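PDB 4G75: phosphodiesterase from Pseudomonas aeruginosa, which is a colicin M-like bacteriocin, probably killing related bacteria by degrading a peptidoglycan precursor with a magnesium-dependent phosphodiesterase activity. Local coordinates for residues S248-E253 with G257-G262. Residues are numbered along the deposited sequence; the frame is centred on the assembly and turned at random.
Sequences SNHRTE and GMTRLG. With EDO (1,2-ethanediol), chain F.
His250 lays one face of its imidazole on the CB of Met258, a CH-pi contact by which the loop between strand 229-243 and helix 255-264 of the colicin M family region folds back on the helix it leads into. The case illustrates how a single aromatic ring can join a loop to the helix that follows it. From CB, which points toward the helix, the side chain runs to CG, which chi1 of -61° turns to the side opposite the carbonyl carbon; His250 CG is 4.1 Å from Met258 CB. ND1 and CE1 lie about as close, His250 CE1 at 3.9 Å from Met258 CB. Met258 CB therefore sits almost over the centre of the His250 ring, 3.9 Å from the centroid and only 5° off the normal. Beyond CB the selenomethionine bends at chi2 and chi3, and the selenium-bearing end turns off from the loop; its side chain also touches Leu59 of helix 55-65 and Phe245. Phe245 meets His250 as well, its plane inclined at about 60°. NE2 and CD2 form the border of the imidazole nearest Thr259. No hydrogen bond crosses between the segments: the Thr259 hydroxyl is hydrogen-bonded to Ala255 O, one turn back in the helix. It meets the imidazole at its edge, near the ring plane, where Thr259 OG1 comes within 3.4 Å of His250 CD2.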
ATOM      1  N   SER A 248      14.241   0.839  -2.403  0.77 14.86           N
ATOM      2  CA  SER A 248      14.480   1.370  -1.063  0.77 13.89           C
ATOM      3  C   SER A 248      13.306   1.050  -0.139  0.77 12.52           C
ATOM      4  O   SER A 248      13.458   0.969   1.085  0.77 12.96           O
ATOM      5  CB  SER A 248      14.701   2.887  -1.116  0.77 13.90           C
ATOM      6  OG  SER A 248      14.799   3.433   0.189  0.77 30.35           O
ATOM      7  N   ASN A 249      12.131   0.861  -0.736  1.00  8.58           N
ATOM      8  CA  ASN A 249      10.909   0.649   0.039  1.00  7.06           C
ATOM      9  C   ASN A 249      10.580  -0.810   0.321  1.00  7.92           C
ATOM     10  O   ASN A 249       9.618  -1.087   1.032  1.00 10.77           O
ATOM     11  CB  ASN A 249       9.700   1.289  -0.658  1.00 13.00           C
ATOM     12  CG  ASN A 249       9.904   2.759  -0.945  1.00 10.04           C
ATOM     13  OD1 ASN A 249      10.719   3.423  -0.306  1.00 11.94           O
ATOM     14  ND2 ASN A 249       9.156   3.276  -1.911  1.00 10.56           N
ATOM     15  N   HIS A 250      11.363  -1.738  -0.226  1.00  9.18           N
ATOM     16  CA  HIS A 250      11.097  -3.165  -0.021  1.00  8.46           C
ATOM     17  C   HIS A 250      11.365  -3.584   1.416  1.00 11.49           C
ATOM     18  O   HIS A 250      12.362  -3.171   2.023  1.00 11.49           O
ATOM     19  CB  HIS A 250      11.973  -4.041  -0.934  1.00 10.40           C
ATOM     20  CG  HIS A 250      11.759  -3.817  -2.399  1.00 10.15           C
ATOM     21  ND1 HIS A 250      10.534  -3.485  -2.935  1.00 14.21           N
ATOM     22  CD2 HIS A 250      12.611  -3.924  -3.449  1.00 10.50           C
ATOM     23  CE1 HIS A 250      10.644  -3.370  -4.247  1.00 19.87           C
ATOM     24  NE2 HIS A 250      11.896  -3.630  -4.584  1.00 13.97           N
ATOM     25  N   ARG A 251      10.490  -4.424   1.957  1.00 12.76           N
ATOM     26  CA  ARG A 251      10.763  -5.039   3.247  1.00 15.34           C
ATOM     27  C   ARG A 251      11.939  -6.007   3.079  1.00 11.46           C
ATOM     28  O   ARG A 251      12.096  -6.641   2.034  1.00 12.71           O
ATOM     29  CB  ARG A 251       9.507  -5.698   3.819  1.00 16.59           C
ATOM     30  CG  ARG A 251       8.454  -4.671   4.230  1.00  7.28           C
ATOM     31  CD  ARG A 251       7.367  -5.259   5.117  1.00 10.30           C
ATOM     32  NE  ARG A 251       6.497  -6.190   4.401  1.00 10.16           N
ATOM     33  CZ  ARG A 251       5.425  -6.765   4.937  1.00  9.67           C
ATOM     34  NH1 ARG A 251       5.091  -6.507   6.195  1.00 10.92           N
ATOM     35  NH2 ARG A 251       4.685  -7.600   4.220  1.00 13.92           N
ATOM     36  N   THR A 252      12.777  -6.096   4.104  1.00 14.72           N
ATOM     37  CA  THR A 252      14.062  -6.788   4.019  0.51 22.50           C
ATOM     38  C   THR A 252      13.967  -8.249   3.589  1.00 15.81           C
ATOM     39  O   THR A 252      14.707  -8.710   2.715  1.00 14.97           O
ATOM     40  CB  THR A 252      14.793  -6.735   5.376  0.51  2.83           C
ATOM     41  OG1 THR A 252      14.829  -5.381   5.840  0.51 18.90           O
ATOM     42  CG2 THR A 252      16.210  -7.267   5.245  0.51 13.51           C
ATOM     43  N   GLU A 253      13.064  -8.982   4.225  1.00 13.92           N
ATOM     44  CA  GLU A 253      13.001 -10.432   4.028  1.00 22.65           C
ATOM     45  C   GLU A 253      12.872 -10.882   2.572  1.00 15.54           C
ATOM     46  O   GLU A 253      13.490 -11.863   2.165  1.00 17.64           O
ATOM     47  CB  GLU A 253      11.884 -11.063   4.860  1.00 20.85           C
ATOM     48  CG  GLU A 253      11.886 -12.587   4.772  1.00 24.24           C
ATOM     49  CD  GLU A 253      10.838 -13.242   5.646  1.00 22.79           C
ATOM     50  OE1 GLU A 253      10.077 -12.520   6.322  1.00 26.40           O
ATOM     51  OE2 GLU A 253      10.775 -14.490   5.651  1.00 24.19           O
ATOM     52  N   GLY A 257      13.888 -10.814  -3.889  1.00 10.39           N
ATOM     53  CA  GLY A 257      12.867 -11.360  -4.761  1.00 11.99           C
ATOM     54  C   GLY A 257      12.053 -10.266  -5.424  1.00 12.25           C
ATOM     55  O   GLY A 257      11.781 -10.326  -6.618  1.00 10.55           O
HETATM   56  N   MSE A 258      11.665  -9.262  -4.645  1.00  9.26           N
HETATM   57  CA  MSE A 258      10.850  -8.173  -5.173  1.00  9.59           C
HETATM   58  C   MSE A 258      11.634  -7.338  -6.182  1.00 10.24           C
HETATM   59  O   MSE A 258      11.082  -6.890  -7.178  1.00 11.51           O
HETATM   60  CB  MSE A 258      10.302  -7.290  -4.036  1.00 11.90           C
HETATM   61  CG  MSE A 258       9.305  -8.008  -3.113  1.00  8.24           C
HETATM   62 SE   MSE A 258       7.737  -8.649  -4.086  1.00 20.76          SE
HETATM   63  CE  MSE A 258       6.896  -6.913  -4.447  1.00 16.95           C
ATOM     64  N   THR A 259      12.924  -7.136  -5.924  1.00 11.20           N
ATOM     65  CA  THR A 259      13.783  -6.423  -6.869  1.00 12.35           C
ATOM     66  C   THR A 259      13.843  -7.162  -8.208  1.00 12.19           C
ATOM     67  O   THR A 259      13.757  -6.544  -9.272  1.00 14.30           O
ATOM     68  CB  THR A 259      15.201  -6.231  -6.303  1.00 11.09           C
ATOM     69  OG1 THR A 259      15.112  -5.601  -5.021  1.00 18.28           O
ATOM     70  CG2 THR A 259      16.047  -5.366  -7.226  1.00 15.53           C
ATOM     71  N   ARG A 260      13.979  -8.485  -8.152  1.00 11.58           N
ATOM     72  CA  ARG A 260      14.003  -9.284  -9.370  1.00 13.03           C
ATOM     73  C   ARG A 260      12.659  -9.207 -10.080  1.00 13.82           C
ATOM     74  O   ARG A 260      12.603  -9.003 -11.293  1.00 14.84           O
ATOM     75  CB  ARG A 260      14.380 -10.738  -9.077  1.00 12.76           C
ATOM     76  CG  ARG A 260      14.607 -11.559 -10.339  1.00 14.77           C
ATOM     77  CD  ARG A 260      15.046 -12.983 -10.024  1.00 18.77           C
ATOM     78  NE  ARG A 260      15.104 -13.793 -11.236  1.00 22.60           N
ATOM     79  CZ  ARG A 260      15.585 -15.029 -11.289  1.00 14.11           C
ATOM     80  NH1 ARG A 260      16.057 -15.605 -10.192  1.00 18.72           N
ATOM     81  NH2 ARG A 260      15.593 -15.689 -12.444  1.00 19.46           N
ATOM     82  N   LEU A 261      11.575  -9.353  -9.319  1.00 12.28           N
ATOM     83  CA  LEU A 261      10.236  -9.217  -9.883  1.00  9.84           C
ATOM     84  C   LEU A 261      10.073  -7.881 -10.613  1.00  9.47           C
ATOM     85  O   LEU A 261       9.542  -7.824 -11.725  1.00 12.98           O
ATOM     86  CB  LEU A 261       9.175  -9.355  -8.784  1.00 10.53           C
ATOM     87  CG  LEU A 261       7.725  -9.113  -9.208  1.00 12.64           C
ATOM     88  CD1 LEU A 261       7.321 -10.074 -10.311  1.00 12.96           C
ATOM     89  CD2 LEU A 261       6.784  -9.243  -8.018  1.00 10.76           C
ATOM     90  N   GLY A 262      10.526  -6.802  -9.982  1.00  9.27           N
ATOM     91  CA  GLY A 262      10.395  -5.481 -10.569  1.00 12.85           C
ATOM     92  C   GLY A 262      11.118  -5.346 -11.890  1.00 18.90           C
ATOM     93  O   GLY A 262      10.698  -4.592 -12.770  1.00 18.13           O
TER
HETATM   94  C1  EDO F 305      10.654  -1.120   4.311  1.00 17.20           C
HETATM   95  O1  EDO F 305       9.530  -0.418   3.768  1.00 14.39           O
HETATM   96  C2  EDO F 305      11.945  -0.375   3.968  1.00 16.34           C
HETATM   97  O2  EDO F 305      11.976   0.870   4.683  1.00 18.63           O